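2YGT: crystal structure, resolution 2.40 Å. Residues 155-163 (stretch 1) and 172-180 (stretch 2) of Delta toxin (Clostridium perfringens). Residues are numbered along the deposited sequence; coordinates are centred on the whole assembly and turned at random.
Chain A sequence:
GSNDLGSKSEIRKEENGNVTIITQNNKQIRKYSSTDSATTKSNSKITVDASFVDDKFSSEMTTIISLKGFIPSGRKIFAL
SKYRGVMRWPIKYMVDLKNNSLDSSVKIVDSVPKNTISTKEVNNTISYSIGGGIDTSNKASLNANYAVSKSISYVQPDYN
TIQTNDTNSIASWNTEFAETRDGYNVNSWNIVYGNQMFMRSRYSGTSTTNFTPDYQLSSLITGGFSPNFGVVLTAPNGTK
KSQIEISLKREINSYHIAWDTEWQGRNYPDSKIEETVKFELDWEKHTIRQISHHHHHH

Stretch 1 (155-163) VQPDYNTIQ
Stretch 2 (172-180) SWNTEFAET

Two neighbouring strands of Delta toxin, 159-163 and 172-177, run antiparallel, their N-to-C directions 160° apart and their axes approaching to 4.5 Å. The register pairs Y159 with F177, N160 with E176, T161 with T175, I162 with N174 and Q163 with W173. CA-CA separations alternate between 4.3 Å at the non-hydrogen-bonded pairs, Y159-F177, T161-T175 and Q163-W173, and 5.6 and 5.2 Å at the hydrogen-bonded pairs N160-E176 and I162-N174. The contact buries 729 Å² in all.

V155 (phi/psi -118/151, chi1 m) lies beyond reach of stretch 2. A type II turn from Q156 to Y159 then leads into the strand, closed by Y159 N to Q156 O at 2.9 Å. Q156 (-151/55; chi1 p, chi2 t) is buried, and its OE1 accepts a hydrogen bond from T161 OG1 at 2.6 Å, tying the turn to the strand that follows. P157 (-51/126) suits the second turn position because its ring already fixes phi near this value. D158 takes the third at 75/1, a left-handed conformation that asparagine, aspartate and glycine tolerate best. Its carbonyl O accepts from A178 N at 2.8 Å and lies over one face of the F177 ring, while its side chain (chi1 m) reaches stretch 2 through water 1, which donates to D158 OD1 at 2.8 Å and to E179 O at 2.6 Å.

Y159 (-117/159; chi1 m, chi2 68°) begins the strand. Its side chain and that of F177 (-57/139; chi1 t, chi2 -89°) diverge from the bridge, yet the rings meet edge-to-face, the F177 edge toward the Y159 face, with planes at 83° and centroids 5.4 Å apart. F177 CA also lies over the tyrosine ring, 3.8 Å from its centroid, so a polarised C-H meets the pi cloud.

N160 (-121/153, chi1 m) forms both backbone bonds with E176: N160 N to E176 O, 3.0 Å, and E176 N to N160 O, 2.9 Å. Its amide side chain supplies a further donor, ND2 to Y159 O at 2.7 Å. T161 (-116/129) and T175 (-108/101), both chi1 m, point to the same face of the sheet. Beta-branched residues favour extended backbone, and here the hydroxyls meet, T161 OG1 and T175 OG1 lying 3.0 Å apart. T161 CA also makes a C-H contact to N174 O at 3.2 Å.

I162 (-126/135; chi1 t, chi2 t) repeats the paired bonding with N174 (-110/120, chi1 m): I162 N to N174 O and N174 N to I162 O, each 2.8 Å. Their side chains share the face of N160 and E176, with I162 CG2 3.6 Å from N174 CB.

Q163 (-82/111; chi1 t, chi2 t) joins the threonine face beside W173 (-130/136; chi1 m, chi2 -90°). Its long, flexible chain brings NE2 to 3.4 Å from W173 CZ2, a packing contact, and its CA approaches S172 O at 3.1 Å, continuing the C-H···O pattern.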

# COMPACT_ATOMS: atom_id res chain seq x y z
N VAL A 155 -2.37 3.75 7.69
CA VAL A 155 -3.73 4.21 7.97
C VAL A 155 -4.52 4.43 6.68
O VAL A 155 -3.94 4.76 5.63
CB VAL A 155 -3.73 5.51 8.80
CG1 VAL A 155 -3.04 5.28 10.13
CG2 VAL A 155 -3.05 6.64 8.03
N GLN A 156 -5.83 4.26 6.76
CA GLN A 156 -6.69 4.39 5.60
C GLN A 156 -8.10 4.86 5.97
O GLN A 156 -9.09 4.21 5.61
CB GLN A 156 -6.78 3.05 4.87
CG GLN A 156 -7.20 1.90 5.77
CD GLN A 156 -7.61 0.68 4.99
OE1 GLN A 156 -7.35 0.58 3.80
NE2 GLN A 156 -8.25 -0.27 5.67
N PRO A 157 -8.21 6.00 6.68
CA PRO A 157 -9.53 6.51 7.08
C PRO A 157 -10.49 6.62 5.90
O PRO A 157 -10.16 7.23 4.89
CB PRO A 157 -9.20 7.91 7.63
CG PRO A 157 -7.80 8.21 7.14
CD PRO A 157 -7.13 6.87 7.16
N ASP A 158 -11.66 6.01 6.05
CA ASP A 158 -12.72 6.07 5.04
C ASP A 158 -12.45 5.22 3.80
O ASP A 158 -13.25 5.21 2.87
CB ASP A 158 -13.00 7.52 4.63
CG ASP A 158 -13.48 8.37 5.78
OD1 ASP A 158 -13.83 7.80 6.83
OD2 ASP A 158 -13.50 9.61 5.65
N TYR A 159 -11.33 4.51 3.80
CA TYR A 159 -10.98 3.62 2.70
C TYR A 159 -10.89 2.17 3.16
O TYR A 159 -10.73 1.90 4.35
CB TYR A 159 -9.63 4.02 2.09
CG TYR A 159 -9.65 5.28 1.25
CD1 TYR A 159 -9.89 6.52 1.82
CD2 TYR A 159 -9.43 5.22 -0.13
CE1 TYR A 159 -9.90 7.67 1.05
CE2 TYR A 159 -9.45 6.36 -0.90
CZ TYR A 159 -9.68 7.58 -0.31
OH TYR A 159 -9.70 8.72 -1.09
N ASN A 160 -11.01 1.25 2.21
CA ASN A 160 -10.77 -0.16 2.47
C ASN A 160 -9.66 -0.69 1.58
O ASN A 160 -9.43 -0.18 0.48
CB ASN A 160 -12.04 -0.98 2.26
CG ASN A 160 -13.09 -0.75 3.34
OD1 ASN A 160 -14.11 -1.43 3.37
ND2 ASN A 160 -12.83 0.21 4.22
N THR A 161 -8.96 -1.72 2.05
CA THR A 161 -7.92 -2.36 1.26
C THR A 161 -8.30 -3.80 0.93
O THR A 161 -8.66 -4.57 1.82
CB THR A 161 -6.55 -2.34 1.98
OG1 THR A 161 -6.13 -0.98 2.17
CG2 THR A 161 -5.50 -3.07 1.15
N ILE A 162 -8.21 -4.15 -0.34
CA ILE A 162 -8.45 -5.52 -0.76
C ILE A 162 -7.27 -6.03 -1.58
O ILE A 162 -6.76 -5.33 -2.45
CB ILE A 162 -9.74 -5.65 -1.59
CG1 ILE A 162 -9.86 -7.06 -2.17
CG2 ILE A 162 -9.74 -4.62 -2.71
CD1 ILE A 162 -11.21 -7.35 -2.76
N GLN A 163 -6.83 -7.25 -1.29
CA GLN A 163 -5.80 -7.88 -2.10
C GLN A 163 -6.45 -8.50 -3.33
O GLN A 163 -7.18 -9.48 -3.24
CB GLN A 163 -5.01 -8.93 -1.32
CG GLN A 163 -3.87 -9.53 -2.13
CD GLN A 163 -2.84 -10.24 -1.27
OE1 GLN A 163 -3.15 -11.20 -0.57
NE2 GLN A 163 -1.60 -9.77 -1.33
N SER A 172 -1.17 -7.84 -5.31
CA SER A 172 -1.81 -6.58 -5.67
C SER A 172 -2.81 -6.12 -4.62
O SER A 172 -3.56 -6.93 -4.07
CB SER A 172 -2.52 -6.72 -7.01
OG SER A 172 -1.67 -7.32 -7.96
N TRP A 173 -2.85 -4.81 -4.36
CA TRP A 173 -3.79 -4.26 -3.40
C TRP A 173 -4.55 -3.07 -3.96
O TRP A 173 -3.98 -2.20 -4.62
CB TRP A 173 -3.06 -3.83 -2.12
CG TRP A 173 -2.38 -4.95 -1.39
CD1 TRP A 173 -2.92 -5.75 -0.42
CD2 TRP A 173 -1.03 -5.39 -1.58
NE1 TRP A 173 -1.98 -6.66 0.01
CE2 TRP A 173 -0.82 -6.46 -0.69
CE3 TRP A 173 0.01 -4.98 -2.41
CZ2 TRP A 173 0.40 -7.13 -0.61
CZ3 TRP A 173 1.22 -5.65 -2.33
CH2 TRP A 173 1.40 -6.71 -1.43
N ASN A 174 -5.85 -3.05 -3.71
CA ASN A 174 -6.69 -1.90 -4.02
C ASN A 174 -7.12 -1.22 -2.74
O ASN A 174 -7.76 -1.84 -1.88
CB ASN A 174 -7.92 -2.32 -4.82
CG ASN A 174 -7.65 -2.43 -6.31
OD1 ASN A 174 -6.61 -1.98 -6.80
ND2 ASN A 174 -8.59 -3.02 -7.04
N THR A 175 -6.76 0.05 -2.60
CA THR A 175 -7.25 0.86 -1.50
C THR A 175 -8.25 1.88 -2.06
O THR A 175 -7.86 2.89 -2.64
CB THR A 175 -6.11 1.56 -0.75
OG1 THR A 175 -5.21 0.56 -0.25
CG2 THR A 175 -6.66 2.36 0.41
N GLU A 176 -9.53 1.58 -1.88
CA GLU A 176 -10.60 2.35 -2.50
C GLU A 176 -11.51 2.99 -1.46
O GLU A 176 -11.76 2.42 -0.40
CB GLU A 176 -11.42 1.44 -3.42
CG GLU A 176 -12.46 2.16 -4.25
CD GLU A 176 -13.18 1.22 -5.21
OE1 GLU A 176 -12.62 0.15 -5.52
OE2 GLU A 176 -14.30 1.56 -5.65
N PHE A 177 -12.02 4.18 -1.78
CA PHE A 177 -12.91 4.89 -0.88
C PHE A 177 -14.12 4.03 -0.54
O PHE A 177 -14.68 3.36 -1.41
CB PHE A 177 -13.35 6.24 -1.47
CG PHE A 177 -14.14 7.09 -0.51
CD1 PHE A 177 -15.52 6.96 -0.43
CD2 PHE A 177 -13.51 7.99 0.32
CE1 PHE A 177 -16.25 7.73 0.46
CE2 PHE A 177 -14.24 8.76 1.22
CZ PHE A 177 -15.61 8.63 1.28
N ALA A 178 -14.53 4.05 0.72
CA ALA A 178 -15.63 3.22 1.17
C ALA A 178 -16.89 4.05 1.41
O ALA A 178 -17.86 3.95 0.66
CB ALA A 178 -15.25 2.44 2.43
N GLU A 179 -16.87 4.87 2.46
CA GLU A 179 -18.05 5.62 2.87
C GLU A 179 -17.70 6.69 3.89
O GLU A 179 -16.90 6.45 4.80
CB GLU A 179 -19.10 4.66 3.44
CG GLU A 179 -20.38 5.33 3.89
CD GLU A 179 -21.44 4.33 4.32
OE1 GLU A 179 -21.78 3.43 3.53
OE2 GLU A 179 -21.92 4.45 5.47
N THR A 180 -18.31 7.86 3.75
CA THR A 180 -18.05 8.98 4.66
C THR A 180 -18.64 8.70 6.03
O THR A 180 -19.46 7.79 6.19
CB THR A 180 -18.65 10.31 4.11
OG1 THR A 180 -20.07 10.29 4.24
CG2 THR A 180 -18.27 10.51 2.65
O HOH W 1 -15.79 5.79 7.10